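PDB 3V0D: voltage-sensor containing phosphatase, which probably dephosphorylates phosphoinositides at the membrane through a PTEN-like phosphatase and C2 unit under the control of a voltage sensor. Local coordinates for residues K279-G284 with K321-N326; P289-F294 with E310-H315. The protein carries 1 engineered substitution. All blocks are in the same frame, centred on the assembly; numbering follows the deposited sequence.

Contact 1 (K279-G284 with K321-N326)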
loop_
_atom_site.group_PDB
_atom_site.type_symbol
_atom_site.label_atom_id
_atom_site.label_comp_id
_atom_site.label_asym_id
_atom_site.label_seq_id
_atom_site.Cartn_x
_atom_site.Cartn_y
_atom_site.Cartn_z
ATOM N N LYS A 279 -5.459 21.518 15.120
ATOM C CA LYS A 279 -6.803 20.933 15.284
ATOM C C LYS A 279 -7.715 21.130 14.055
ATOM O O LYS A 279 -8.874 20.697 14.063
ATOM C CB LYS A 279 -7.462 21.459 16.565
ATOM C CG LYS A 279 -6.696 21.112 17.831
ATOM C CD LYS A 279 -6.456 19.610 17.991
ATOM C CE LYS A 279 -6.343 19.208 19.475
ATOM N NZ LYS A 279 -5.097 19.705 20.146
ATOM N N SER A 280 -7.197 21.772 13.011
ATOM C CA SER A 280 -7.929 22.022 11.764
ATOM C C SER A 280 -7.387 21.199 10.614
ATOM O O SER A 280 -7.786 21.383 9.471
ATOM C CB SER A 280 -7.852 23.504 11.381
ATOM O OG SER A 280 -8.599 24.308 12.275
ATOM N N LEU A 281 -6.442 20.305 10.881
ATOM C CA LEU A 281 -5.933 19.461 9.820
ATOM C C LEU A 281 -6.328 18.010 10.161
ATOM O O LEU A 281 -5.747 17.403 11.050
ATOM C CB LEU A 281 -4.427 19.660 9.687
ATOM C CG LEU A 281 -3.782 18.913 8.517
ATOM C CD1 LEU A 281 -4.418 19.289 7.181
ATOM C CD2 LEU A 281 -2.297 19.172 8.473
ATOM N N PRO A 282 -7.329 17.450 9.460
ATOM C CA PRO A 282 -7.782 16.105 9.838
ATOM C C PRO A 282 -6.698 15.031 9.640
ATOM O O PRO A 282 -5.823 15.141 8.781
ATOM C CB PRO A 282 -8.957 15.847 8.886
ATOM C CG PRO A 282 -9.452 17.240 8.531
ATOM C CD PRO A 282 -8.183 18.047 8.422
ATOM N N ARG A 283 -6.792 13.978 10.433
ATOM C CA ARG A 283 -6.034 12.761 10.177
ATOM C C ARG A 283 -6.818 11.822 9.276
ATOM O O ARG A 283 -8.040 11.733 9.374
ATOM C CB ARG A 283 -5.698 12.066 11.487
ATOM C CG ARG A 283 -4.918 12.912 12.462
ATOM C CD ARG A 283 -4.630 12.156 13.747
ATOM N NE ARG A 283 -3.988 13.044 14.708
ATOM C CZ ARG A 283 -3.541 12.689 15.912
ATOM N NH1 ARG A 283 -3.654 11.433 16.335
ATOM N NH2 ARG A 283 -2.980 13.605 16.697
ATOM N N GLY A 284 -6.116 11.140 8.378
ATOM C CA GLY A 284 -6.708 10.116 7.524
ATOM C C GLY A 284 -6.307 8.747 8.026
ATOM O O GLY A 284 -6.354 8.481 9.229
ATOM N N LYS A 321 -10.362 20.429 -0.531
ATOM C CA LYS A 321 -10.422 21.832 -0.112
ATOM C C LYS A 321 -9.205 22.242 0.694
ATOM O O LYS A 321 -8.854 23.427 0.754
ATOM C CB LYS A 321 -11.678 22.139 0.705
ATOM C CG LYS A 321 -12.977 22.007 -0.063
ATOM C CD LYS A 321 -14.138 22.746 0.615
ATOM C CE LYS A 321 -14.486 22.168 1.988
ATOM N NZ LYS A 321 -14.914 20.729 1.951
ATOM N N ILE A 322 -8.581 21.253 1.326
ATOM C CA ILE A 322 -7.367 21.467 2.114
ATOM C C ILE A 322 -6.129 21.273 1.240
ATOM O O ILE A 322 -5.249 22.134 1.204
ATOM C CB ILE A 322 -7.329 20.570 3.368
ATOM C CG1 ILE A 322 -8.434 21.008 4.345
ATOM C CG2 ILE A 322 -5.957 20.641 4.047
ATOM C CD1 ILE A 322 -8.445 20.248 5.661
ATOM N N TYR A 323 -6.051 20.121 0.565
ATOM C CA TYR A 323 -4.927 19.851 -0.320
ATOM C C TYR A 323 -5.356 20.247 -1.719
ATOM O O TYR A 323 -6.117 19.531 -2.355
ATOM C CB TYR A 323 -4.514 18.359 -0.258
ATOM C CG TYR A 323 -4.242 17.892 1.147
ATOM C CD1 TYR A 323 -5.159 17.092 1.802
ATOM C CD2 TYR A 323 -3.093 18.293 1.838
ATOM C CE1 TYR A 323 -4.930 16.675 3.113
ATOM C CE2 TYR A 323 -2.849 17.877 3.152
ATOM C CZ TYR A 323 -3.783 17.097 3.781
ATOM O OH TYR A 323 -3.538 16.713 5.071
ATOM N N ARG A 324 -4.885 21.405 -2.159
ATOM C CA ARG A 324 -5.259 21.957 -3.456
ATOM C C ARG A 324 -4.484 21.277 -4.575
ATOM O O ARG A 324 -3.601 20.442 -4.327
ATOM C CB ARG A 324 -5.074 23.474 -3.426
ATOM C CG ARG A 324 -6.058 24.154 -2.480
ATOM C CD ARG A 324 -5.760 25.643 -2.297
ATOM N NE ARG A 324 -4.625 25.855 -1.394
ATOM C CZ ARG A 324 -3.467 26.422 -1.719
ATOM N NH1 ARG A 324 -3.247 26.887 -2.953
ATOM N NH2 ARG A 324 -2.536 26.580 -0.787
ATOM N N ASP A 325 -4.845 21.582 -5.821
ATOM C CA ASP A 325 -4.328 20.754 -6.927
ATOM C C ASP A 325 -2.813 20.835 -7.116
ATOM O O ASP A 325 -2.220 19.915 -7.681
ATOM C CB ASP A 325 -5.099 20.944 -8.239
ATOM C CG ASP A 325 -5.052 22.353 -8.759
ATOM O OD1 ASP A 325 -4.182 23.152 -8.374
ATOM O OD2 ASP A 325 -5.899 22.659 -9.617
ATOM N N ASN A 326 -2.194 21.895 -6.594
ATOM C CA ASN A 326 -0.752 22.078 -6.671
ATOM C C ASN A 326 -0.020 21.683 -5.373
ATOM O O ASN A 326 1.172 21.973 -5.229
ATOM C CB ASN A 326 -0.375 23.500 -7.083
ATOM C CG ASN A 326 -0.884 24.564 -6.120
ATOM O OD1 ASN A 326 -0.177 25.546 -5.857
ATOM N ND2 ASN A 326 -2.107 24.412 -5.623
HETATM O O HOH W 1 -5.931 16.233 6.333
#

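Contact 2 (P289-F294 with E310-H315)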
loop_
_atom_site.group_PDB
_atom_site.type_symbol
_atom_site.label_atom_id
_atom_site.label_comp_id
_atom_site.label_asym_id
_atom_site.label_seq_id
_atom_site.Cartn_x
_atom_site.Cartn_y
_atom_site.Cartn_z
ATOM N N PRO A 289 -2.151 13.318 9.150
ATOM C CA PRO A 289 -2.698 14.000 7.972
ATOM C C PRO A 289 -2.254 13.416 6.641
ATOM O O PRO A 289 -3.106 13.210 5.791
ATOM C CB PRO A 289 -2.238 15.446 8.156
ATOM C CG PRO A 289 -2.191 15.604 9.668
ATOM C CD PRO A 289 -1.622 14.283 10.146
ATOM N N PHE A 290 -0.958 13.143 6.426
ATOM C CA PHE A 290 -0.545 12.592 5.136
ATOM C C PHE A 290 0.771 11.855 5.275
ATOM O O PHE A 290 1.565 12.165 6.167
ATOM C CB PHE A 290 -0.500 13.671 4.029
ATOM C CG PHE A 290 0.364 14.877 4.323
ATOM C CD1 PHE A 290 1.664 14.963 3.849
ATOM C CD2 PHE A 290 -0.168 15.986 4.993
ATOM C CE1 PHE A 290 2.458 16.095 4.079
ATOM C CE2 PHE A 290 0.612 17.095 5.249
ATOM C CZ PHE A 290 1.910 17.166 4.783
ATOM N N TYR A 291 0.968 10.862 4.411
ATOM C CA TYR A 291 2.149 9.984 4.511
ATOM C C TYR A 291 2.389 9.358 3.156
ATOM O O TYR A 291 1.529 9.443 2.260
ATOM C CB TYR A 291 1.975 8.919 5.610
ATOM C CG TYR A 291 0.860 7.902 5.368
ATOM C CD1 TYR A 291 1.167 6.580 4.997
ATOM C CD2 TYR A 291 -0.500 8.247 5.478
ATOM C CE1 TYR A 291 0.190 5.652 4.773
ATOM C CE2 TYR A 291 -1.491 7.324 5.248
ATOM C CZ TYR A 291 -1.146 6.021 4.868
ATOM O OH TYR A 291 -2.180 5.143 4.640
ATOM N N PHE A 292 3.525 8.678 2.987
ATOM C CA PHE A 292 3.772 7.932 1.759
ATOM C C PHE A 292 4.926 6.965 1.966
ATOM O O PHE A 292 5.760 7.151 2.853
ATOM C CB PHE A 292 4.044 8.866 0.547
ATOM C CG PHE A 292 5.175 9.807 0.748
ATOM C CD1 PHE A 292 6.496 9.426 0.487
ATOM C CD2 PHE A 292 4.911 11.119 1.142
ATOM C CE1 PHE A 292 7.531 10.340 0.631
ATOM C CE2 PHE A 292 5.945 12.040 1.270
ATOM C CZ PHE A 292 7.241 11.651 1.044
ATOM N N TRP A 293 5.009 5.991 1.057
ATOM C CA TRP A 293 6.131 5.064 0.948
ATOM C C TRP A 293 6.882 5.258 -0.345
ATOM O O TRP A 293 6.290 5.549 -1.391
ATOM C CB TRP A 293 5.640 3.630 0.948
ATOM C CG TRP A 293 5.046 3.141 2.218
ATOM C CD1 TRP A 293 3.783 3.352 2.714
ATOM C CD2 TRP A 293 5.666 2.233 3.122
ATOM N NE1 TRP A 293 3.586 2.629 3.870
ATOM C CE2 TRP A 293 4.739 1.935 4.136
ATOM C CE3 TRP A 293 6.931 1.626 3.160
ATOM C CZ2 TRP A 293 5.018 1.048 5.165
ATOM C CZ3 TRP A 293 7.210 0.746 4.183
ATOM C CH2 TRP A 293 6.252 0.463 5.173
ATOM N N PHE A 294 8.179 4.997 -0.314
ATOM C CA PHE A 294 8.966 4.869 -1.526
ATOM C C PHE A 294 10.096 3.878 -1.269
ATOM O O PHE A 294 10.423 3.580 -0.125
ATOM C CB PHE A 294 9.515 6.230 -2.008
ATOM C CG PHE A 294 10.568 6.799 -1.106
ATOM C CD1 PHE A 294 11.915 6.613 -1.390
ATOM C CD2 PHE A 294 10.232 7.464 0.070
ATOM C CE1 PHE A 294 12.890 7.096 -0.546
ATOM C CE2 PHE A 294 11.216 7.946 0.937
ATOM C CZ PHE A 294 12.548 7.767 0.624
ATOM N N GLU A 310 -0.665 11.294 -5.463
ATOM C CA GLU A 310 0.383 10.315 -5.158
ATOM C C GLU A 310 0.739 10.226 -3.692
ATOM O O GLU A 310 1.646 9.488 -3.331
ATOM C CB GLU A 310 1.651 10.656 -5.930
ATOM C CG GLU A 310 1.597 10.431 -7.426
ATOM C CD GLU A 310 2.867 10.921 -8.059
ATOM O OE1 GLU A 310 3.694 10.080 -8.465
ATOM O OE2 GLU A 310 3.064 12.152 -8.117
ATOM N N ILE A 311 0.023 10.960 -2.840
ATOM C CA ILE A 311 0.303 10.983 -1.400
ATOM C C ILE A 311 -0.881 10.345 -0.664
ATOM O O ILE A 311 -2.033 10.573 -1.043
ATOM C CB ILE A 311 0.527 12.442 -0.930
ATOM C CG1 ILE A 311 1.683 13.073 -1.694
ATOM C CG2 ILE A 311 0.782 12.503 0.593
ATOM C CD1 ILE A 311 1.776 14.610 -1.575
ATOM N N ASP A 312 -0.596 9.547 0.367
ATOM C CA ASP A 312 -1.648 8.857 1.089
ATOM C C ASP A 312 -2.348 9.812 2.029
ATOM O O ASP A 312 -1.771 10.362 2.974
ATOM C CB ASP A 312 -1.089 7.656 1.863
ATOM C CG ASP A 312 -0.373 6.652 0.958
ATOM O OD1 ASP A 312 0.594 6.026 1.421
ATOM O OD2 ASP A 312 -0.832 6.471 -0.192
ATOM N N ASN A 313 -3.649 9.943 1.744
ATOM C CA ASN A 313 -4.710 10.707 2.433
ATOM C C ASN A 313 -5.175 11.876 1.544
ATOM O O ASN A 313 -6.369 11.982 1.249
ATOM C CB ASN A 313 -4.417 11.131 3.882
ATOM C CG ASN A 313 -4.290 9.934 4.824
ATOM O OD1 ASN A 313 -4.811 8.842 4.552
ATOM N ND2 ASN A 313 -3.646 10.160 5.962
ATOM N N PRO A 314 -4.249 12.726 1.040
ATOM C CA PRO A 314 -4.651 13.737 0.054
ATOM C C PRO A 314 -5.132 13.100 -1.254
ATOM O O PRO A 314 -5.790 13.782 -2.041
ATOM C CB PRO A 314 -3.355 14.523 -0.189
ATOM C CG PRO A 314 -2.551 14.340 1.073
ATOM C CD PRO A 314 -2.825 12.876 1.396
ATOM N N HIS A 315 -4.854 11.816 -1.469
ATOM C CA HIS A 315 -5.346 11.106 -2.654
ATOM C C HIS A 315 -6.875 11.025 -2.684
ATOM O O HIS A 315 -7.441 10.826 -3.761
ATOM C CB HIS A 315 -4.699 9.717 -2.775
ATOM C CG HIS A 315 -5.264 8.691 -1.848
ATOM N ND1 HIS A 315 -5.020 8.697 -0.490
ATOM C CD2 HIS A 315 -6.034 7.599 -2.090
ATOM C CE1 HIS A 315 -5.644 7.669 0.064
ATOM N NE2 HIS A 315 -6.259 6.980 -0.886
#

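Contact 1 (K279-G284 with K321-N326)
I322 extends its side chain toward the loop segment 279-284, where its tip meets that of P282. CB already points toward this loop, and the two branches leaving it take different partners. CG2, anti to the backbone N, sits 4.0 Å above the plane of the Y323 ring, over its centre, and lies 3.7 Å from L281 CD1. CG1 lies beside the backbone N (chi1 -67°) and ends in CD1, which is 3.5 Å from P282 CD and passes 4.0 Å from the carbonyl O of S280. Both segments are loops of the C2 domain, a beta sandwich: 279-284 lies in the loop between strands 269-276 and 290-295 of the four-stranded sheet, whereas 321-326 leads into strand 328-335 of the five-stranded one. Y323 crosses L281 at about a right angle, bringing its OH within 3.4 Å of L281 CD1. No direct hydrogen bond joins the segments. Instead, a water lies between P282 O and Y323 OH, 2.7 Å from each, and donates to P282 O, adding a polar bridge beside the apolar contacts. L281 and Y323 both also pack on P289.

Contact 2 (P289-F294 with E310-H315)
Chi1 of Y291 (65°) sets its CG between the backbone N and the carbonyl carbon, on the side of D312, while chi1 of D312 (-58°) places the carboxylate carbon beside its own backbone N. D312 CB forms a CH-pi contact with one ring face, 3.5 Å from the Y291 ring centroid, and D312 OD1 lies 3.4 Å from Y291 CE1, with ring and carboxylate planes 59° apart. N313 ND2 meets the ring at its edge, 3.6 Å from Y291 CE2, and donates to P289 O from above the carbonyl plane at 3.1 Å; N313 OD1 accepts from Y285 N. Y291 and D312 form a single antiparallel bridge, a hydrogen-bonded pair, with Y291 N to D312 O at 3.1 Å and D312 N to Y291 O at 2.8 Å. Loop 310-315 is thereby fastened to strand 290-295 of the C2 sandwich. On the F290 side, F290 CB packs 3.6 Å from P314 CD and also against I311 CG2. The polar tips reach further: Y291 OH bonds to H95 O of the phosphatase domain, and D312 OD1 to S177 OG at the start of helix 176-191. The N-terminal end of that helix may stabilise a negatively charged D312 carboxylate.

Overall arrangement
Following the chain toward the C terminus, segment 279-284 comes first, in the loop after strand 269-276, and 289-294 follows along strand 290-295. After strand 303-307 the chain returns through 310-315, which closes contact 2, and then through 321-326, which closes contact 1 just before strand 328-335. Contact 2 is therefore nested inside the loop closed by contact 1. Their centres are 11 Å apart and they touch directly: Y323 OH lies 3.4 Å from F290 CD2, and G284 CA packs against N313 ND2. Contact 1 ties together loops serving the two sheets of the C2 sandwich, whereas the buried contact 2 fastens a loop to strand 290-295, at one edge of the four-stranded sheet, beside helix 176-191 and the phosphatase domain.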